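Local structure of cyclic di-GMP receptor atypical PilZ domain-containing protein (Xanthomonas campestris pv. campestris, 3PH1) at the interface of chains A and B. The protein belongs to the atypical PilZ family, assembles into a tetramer through an unusual helical bundle, and may serve as a receptor for cyclic di-GMP. Sequence-based numbering; all coordinates share one arbitrary frame. Chains: chain A/B, Putative uncharacterized protein.

Contact 1: the interface of chains A and B. Residues chain A 77, 80-81, 84; chain B 81, 84-85.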
loop_
_atom_site.group_PDB
_atom_site.type_symbol
_atom_site.label_atom_id
_atom_site.label_comp_id
_atom_site.label_asym_id
_atom_site.label_seq_id
_atom_site.Cartn_x
_atom_site.Cartn_y
_atom_site.Cartn_z
ATOM N N MET A 77 3.163 6.840 15.090
ATOM C CA MET A 77 2.742 6.903 13.684
ATOM C C MET A 77 3.922 6.425 12.837
ATOM O O MET A 77 3.739 5.700 11.855
ATOM C CB MET A 77 2.365 8.337 13.270
ATOM C CG MET A 77 1.037 8.853 13.843
ATOM S SD MET A 77 0.784 10.642 13.665
ATOM C CE MET A 77 0.058 10.694 12.124
ATOM N N LYS A 80 4.002 2.735 12.688
ATOM C CA LYS A 80 3.004 2.224 11.748
ATOM C C LYS A 80 3.529 2.314 10.314
ATOM O O LYS A 80 3.235 1.450 9.482
ATOM C CB LYS A 80 1.693 3.012 11.874
ATOM C CG LYS A 80 0.996 2.847 13.213
ATOM C CD LYS A 80 -0.218 3.744 13.320
ATOM C CE LYS A 80 -0.800 3.676 14.738
ATOM N NZ LYS A 80 -1.786 4.731 15.068
ATOM N N LEU A 81 4.292 3.368 10.030
ATOM C CA LEU A 81 4.876 3.542 8.708
ATOM C C LEU A 81 5.836 2.398 8.423
ATOM O O LEU A 81 5.802 1.818 7.340
ATOM C CB LEU A 81 5.614 4.887 8.607
ATOM C CG LEU A 81 4.737 6.114 8.320
ATOM C CD1 LEU A 81 5.602 7.362 8.360
ATOM C CD2 LEU A 81 4.034 5.974 6.957
ATOM N N ILE A 84 3.766 -0.625 7.629
ATOM C CA ILE A 84 3.152 -0.543 6.304
ATOM C C ILE A 84 4.176 -0.833 5.215
ATOM O O ILE A 84 3.925 -1.629 4.317
ATOM C CB ILE A 84 2.530 0.862 6.065
ATOM C CG1 ILE A 84 1.316 1.048 6.978
ATOM C CG2 ILE A 84 2.100 1.036 4.601
ATOM C CD1 ILE A 84 1.083 2.505 7.367
ATOM N N LEU B 81 -3.435 6.269 8.544
ATOM C CA LEU B 81 -2.403 5.250 8.720
ATOM C C LEU B 81 -3.046 3.938 9.183
ATOM O O LEU B 81 -2.757 2.869 8.633
ATOM C CB LEU B 81 -1.359 5.710 9.744
ATOM C CG LEU B 81 -0.282 6.719 9.310
ATOM C CD1 LEU B 81 0.553 7.121 10.520
ATOM C CD2 LEU B 81 0.612 6.118 8.239
ATOM N N ILE B 84 -4.723 2.217 6.274
ATOM C CA ILE B 84 -3.735 1.675 5.346
ATOM C C ILE B 84 -3.146 0.359 5.863
ATOM O O ILE B 84 -3.059 -0.636 5.139
ATOM C CB ILE B 84 -2.560 2.654 5.154
ATOM C CG1 ILE B 84 -3.050 3.940 4.477
ATOM C CG2 ILE B 84 -1.442 1.976 4.361
ATOM C CD1 ILE B 84 -1.945 4.961 4.215
ATOM N N LEU B 85 -2.726 0.381 7.123
ATOM C CA LEU B 85 -2.133 -0.778 7.764
ATOM C C LEU B 85 -3.140 -1.922 7.778
ATOM O O LEU B 85 -2.805 -3.060 7.451
ATOM C CB LEU B 85 -1.714 -0.413 9.188
ATOM C CG LEU B 85 -0.912 -1.394 10.035
ATOM C CD1 LEU B 85 0.230 -2.001 9.250
ATOM C CD2 LEU B 85 -0.372 -0.627 11.217
#

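Contact 2: the interface of chains A and B. Residues chain A 83-84, 87; chain B 85, 88-89, 135-136.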
loop_
_atom_site.group_PDB
_atom_site.type_symbol
_atom_site.label_atom_id
_atom_site.label_comp_id
_atom_site.label_asym_id
_atom_site.label_seq_id
_atom_site.Cartn_x
_atom_site.Cartn_y
_atom_site.Cartn_z
ATOM N N LEU A 83 5.792 -0.533 9.667
ATOM C CA LEU A 83 4.972 -1.716 9.455
ATOM C C LEU A 83 4.367 -1.737 8.048
ATOM O O LEU A 83 4.455 -2.735 7.352
ATOM C CB LEU A 83 3.866 -1.767 10.513
ATOM C CG LEU A 83 4.404 -1.969 11.937
ATOM C CD1 LEU A 83 3.273 -1.848 12.963
ATOM C CD2 LEU A 83 5.076 -3.336 12.026
ATOM N N ILE A 84 3.766 -0.625 7.629
ATOM C CA ILE A 84 3.152 -0.543 6.304
ATOM C C ILE A 84 4.176 -0.833 5.215
ATOM O O ILE A 84 3.925 -1.629 4.317
ATOM C CB ILE A 84 2.530 0.862 6.065
ATOM C CG1 ILE A 84 1.316 1.048 6.978
ATOM C CG2 ILE A 84 2.100 1.036 4.601
ATOM C CD1 ILE A 84 1.083 2.505 7.367
ATOM N N LEU A 87 5.045 -4.593 5.226
ATOM C CA LEU A 87 3.930 -5.365 4.675
ATOM C C LEU A 87 3.779 -5.209 3.162
ATOM O O LEU A 87 3.696 -6.198 2.441
ATOM C CB LEU A 87 2.629 -4.979 5.389
ATOM C CG LEU A 87 2.510 -5.578 6.799
ATOM C CD1 LEU A 87 1.458 -4.845 7.599
ATOM C CD2 LEU A 87 2.185 -7.064 6.691
ATOM N N LEU B 85 -2.726 0.381 7.123
ATOM C CA LEU B 85 -2.133 -0.778 7.764
ATOM C C LEU B 85 -3.140 -1.922 7.778
ATOM O O LEU B 85 -2.805 -3.060 7.451
ATOM C CB LEU B 85 -1.714 -0.413 9.188
ATOM C CG LEU B 85 -0.912 -1.394 10.035
ATOM C CD1 LEU B 85 0.230 -2.001 9.250
ATOM C CD2 LEU B 85 -0.372 -0.627 11.217
ATOM N N ILE B 88 -3.622 -3.283 4.034
ATOM C CA ILE B 88 -2.440 -3.981 3.584
ATOM C C ILE B 88 -2.206 -5.221 4.454
ATOM O O ILE B 88 -1.815 -6.276 3.956
ATOM C CB ILE B 88 -1.204 -3.021 3.595
ATOM C CG1 ILE B 88 -0.170 -3.497 2.578
ATOM C CG2 ILE B 88 -0.604 -2.924 4.993
ATOM C CD1 ILE B 88 0.363 -4.897 2.841
ATOM N N GLY B 89 -2.466 -5.096 5.749
ATOM C CA GLY B 89 -2.279 -6.233 6.630
ATOM C C GLY B 89 -3.114 -7.414 6.168
ATOM O O GLY B 89 -2.637 -8.555 6.132
ATOM N N LEU B 135 -1.033 -8.731 12.828
ATOM C CA LEU B 135 -0.129 -8.266 11.784
ATOM C C LEU B 135 0.570 -9.500 11.217
ATOM O O LEU B 135 1.214 -10.252 11.948
ATOM C CB LEU B 135 0.890 -7.291 12.384
ATOM C CG LEU B 135 1.612 -6.318 11.448
ATOM C CD1 LEU B 135 0.601 -5.431 10.747
ATOM C CD2 LEU B 135 2.587 -5.478 12.260
ATOM N N PRO B 136 0.440 -9.730 9.905
ATOM C CA PRO B 136 1.065 -10.890 9.265
ATOM C C PRO B 136 2.533 -10.744 8.851
ATOM O O PRO B 136 3.030 -11.531 8.042
ATOM C CB PRO B 136 0.154 -11.139 8.074
ATOM C CG PRO B 136 -0.188 -9.735 7.655
ATOM C CD PRO B 136 -0.475 -9.044 8.975
#

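Contact 3: the interface of chains A and B. Residues chain A 73, 77, 80; chain B 69-70, 74, 78, 82.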
loop_
_atom_site.group_PDB
_atom_site.type_symbol
_atom_site.label_atom_id
_atom_site.label_comp_id
_atom_site.label_asym_id
_atom_site.label_seq_id
_atom_site.Cartn_x
_atom_site.Cartn_y
_atom_site.Cartn_z
ATOM N N LEU A 73 2.610 10.449 20.136
ATOM C CA LEU A 73 1.724 10.022 19.052
ATOM C C LEU A 73 2.503 9.913 17.747
ATOM O O LEU A 73 2.286 9.004 16.945
ATOM C CB LEU A 73 0.578 11.018 18.865
ATOM C CG LEU A 73 -0.362 10.702 17.693
ATOM C CD1 LEU A 73 -1.137 9.432 18.007
ATOM C CD2 LEU A 73 -1.319 11.859 17.445
ATOM N N MET A 77 3.163 6.840 15.090
ATOM C CA MET A 77 2.742 6.903 13.684
ATOM C C MET A 77 3.922 6.425 12.837
ATOM O O MET A 77 3.739 5.700 11.855
ATOM C CB MET A 77 2.365 8.337 13.270
ATOM C CG MET A 77 1.037 8.853 13.843
ATOM S SD MET A 77 0.784 10.642 13.665
ATOM C CE MET A 77 0.058 10.694 12.124
ATOM N N LYS A 80 4.002 2.735 12.688
ATOM C CA LYS A 80 3.004 2.224 11.748
ATOM C C LYS A 80 3.529 2.314 10.314
ATOM O O LYS A 80 3.235 1.450 9.482
ATOM C CB LYS A 80 1.693 3.012 11.874
ATOM C CG LYS A 80 0.996 2.847 13.213
ATOM C CD LYS A 80 -0.218 3.744 13.320
ATOM C CE LYS A 80 -0.800 3.676 14.738
ATOM N NZ LYS A 80 -1.786 4.731 15.068
ATOM N N GLU B 69 -5.098 13.320 19.044
ATOM C CA GLU B 69 -4.149 14.155 19.819
ATOM C C GLU B 69 -3.945 15.587 19.304
ATOM O O GLU B 69 -4.836 16.436 19.408
ATOM C CB GLU B 69 -2.791 13.435 19.903
ATOM C CG GLU B 69 -2.633 12.579 21.148
ATOM C CD GLU B 69 -2.902 13.389 22.414
ATOM O OE1 GLU B 69 -4.000 13.201 23.019
ATOM O OE2 GLU B 69 -2.023 14.232 22.795
ATOM N N LEU B 70 -2.750 15.839 18.770
ATOM C CA LEU B 70 -2.330 17.138 18.244
ATOM C C LEU B 70 -3.306 17.761 17.229
ATOM O O LEU B 70 -4.473 17.375 17.183
ATOM C CB LEU B 70 -0.933 16.967 17.641
ATOM C CG LEU B 70 0.081 16.361 18.618
ATOM C CD1 LEU B 70 1.400 16.113 17.909
ATOM C CD2 LEU B 70 0.264 17.296 19.812
ATOM N N VAL B 74 -3.177 16.005 12.163
ATOM C CA VAL B 74 -2.317 14.903 12.579
ATOM C C VAL B 74 -3.143 13.735 13.086
ATOM O O VAL B 74 -2.790 12.576 12.871
ATOM C CB VAL B 74 -1.352 15.326 13.680
ATOM C CG1 VAL B 74 -0.524 14.130 14.126
ATOM C CG2 VAL B 74 -0.448 16.433 13.164
ATOM N N ASP B 78 -3.225 9.915 11.413
ATOM C CA ASP B 78 -3.126 8.654 12.159
ATOM C C ASP B 78 -4.286 7.707 11.814
ATOM O O ASP B 78 -4.103 6.494 11.739
ATOM C CB ASP B 78 -3.094 8.950 13.663
ATOM C CG ASP B 78 -2.603 7.766 14.492
ATOM O OD1 ASP B 78 -1.554 7.171 14.152
ATOM O OD2 ASP B 78 -3.263 7.438 15.499
ATOM N N ASP B 82 -3.928 4.011 10.181
ATOM C CA ASP B 82 -4.588 2.800 10.662
ATOM C C ASP B 82 -5.323 2.092 9.534
ATOM O O ASP B 82 -5.246 0.878 9.416
ATOM C CB ASP B 82 -5.577 3.103 11.795
ATOM C CG ASP B 82 -4.886 3.543 13.075
ATOM O OD1 ASP B 82 -3.754 3.075 13.348
ATOM O OD2 ASP B 82 -5.481 4.345 13.819
#

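Contact 1: the interface of chains A and B
A:Ile84 and B:Ile84 meet where the long helices of the two subunits pack together, and they show how a helical bundle can be closed by branched side chains. From its CB, A:Ile84 divides in two. The CG2 methyl, anti to the backbone N, touches the same methyl of B:Ile84 (A:Ile84 CG2 to B:Ile84 CG2, 3.7 Å). The other branch has CG1 anti to the carbonyl carbon (chi1 -69°). A:Ile84 CG1 lies 3.9 Å from B:Ile84 CG2 and also faces B:Leu85 CD1, bridging neighbouring residues of the partner. At the tip, A:Ile84 CD1 reaches B:Leu81 CD2 at 3.7 Å, the two side chains crossing at about a right angle.

B:Leu81 uses both of its methyls. B:Leu81 CD2, besides receiving A:Ile84, meets A:Leu81 CD2 at 3.7 Å, so the two copies of this leucine touch through equivalent methyls. B:Leu81 CD1 instead lies 3.5 Å from A:Met77 CB, with CG and CE of the bent methionine also near it. A:Lys80 lends its aliphatic stem, CG facing B:Leu85 CD2.

All the residues named belong to helix 72-95 of chain A or 72-93 of chain B, which run in the same direction, and the patch lies near the middle of the pair, between the salt-bridged turns and the helix-loop contact.

Contact 2: the interface of chains A and B
B:Leu135 sits in a loop with extended backbone (phi -93°, psi 122°), whereas B:Leu85 and B:Ile88 are helical; side chains from both meet A:Leu83 and A:Leu87, one turn apart on helix 72-95. The interface is thereby widened beyond helix against helix.

The atoms of A:Leu87 are divided among several partners, some of which they share. A:Leu87 CD1 comes 3.3 Å from B:Leu135 CD1, a tight approach. The same A:Leu87 CD1 lies 3.5 Å from B:Leu85 CD1, where the two leucines cross at about a right angle. A:Leu87 CD2 turns to the proline ring and meets B:Pro136 CG at 3.7 Å. The leucine is therefore flanked by helix on one hand and loop on the other.

A:Leu83 takes up the second branch of the loop leucine: A:Leu83 CD2 lies 3.3 Å from B:Leu135 CD2, again tight. A:Leu83 CB also brushes B:Leu85 CD1, at 3.9 Å.

B:Ile88 approaches from the helix. Its CG1 is anti to the backbone N (chi1 -154°), leaving CG2 in the crowded position between N and the carbonyl carbon. CG2 stays near A:Leu87 CB and CD1, while the tip methyl B:Ile88 CD1 presses on A:Leu87 CB at 3.4 Å.

Contact 3: the interface of chains A and B
The first half of the parallel helix pair, together with the loop that leads into helix 72-93 of chain B, combines a salt-bridge cluster with apolar contacts. A:Lys80 reaches across from helix 72-95 to two acids of the partner helix, B:Asp78 and B:Asp82, which are one turn apart.

The lysine leaves its helix with CG anti to the carbonyl carbon (chi1 -65°) and is extended beyond it, which carries the terminal amine NZ to the carboxylates. A:Lys80 NZ donates to B:Asp78 OD1 at 2.6 Å, met on its syn side and 26° out of the carboxylate plane. The other oxygen of that carboxylate, B:Asp78 OD2, is 3.1 Å from A:Lys80 NZ, so the acid faces the lysine with both oxygens. A second hydrogen bond and salt bridge runs from A:Lys80 NZ to B:Asp82 OD1 at 3.1 Å, also on the syn side and 25° out of plane. The paired acids would be expected to stabilise a positive charge on the lysine.

Beside this cluster the sulfur end of A:Met77 reaches obliquely onto the partner helix. A:Met77 SD meets B:Val74 CG1 at 3.8 Å, and the chain's bend at chi3 brings A:Met77 CE to within 3.8 Å of B:Asp78 CA. A:Leu73 CD2 reaches B:Val74 CG1 at 4.1 Å; its approach to the poorly ordered B:Glu69 is less certain.

The patch thus occupies the first half of both helices, with the loop of B:Glu69 and B:Leu70 at its end.

The three contacts follow one another along a parallel pair of helices, 72-95 in chain A and 72-93 in chain B. Between the centres of their C-alpha atoms, contact 1 is about 7 Å from contact 2 and about 9 Å from contact 3, while contacts 2 and 3 are about 16 Å apart. Contact 1 is joined to contact 2 by A:Ile84 and B:Leu85, and to contact 3 by A:Met77 and A:Lys80. A stretch combining salt bridges with apolar contacts gives way to a mainly apolar middle and then a helix-loop contact. The seam, not exactly two-fold, is probably part of the helical bundle through which the tetramer assembles.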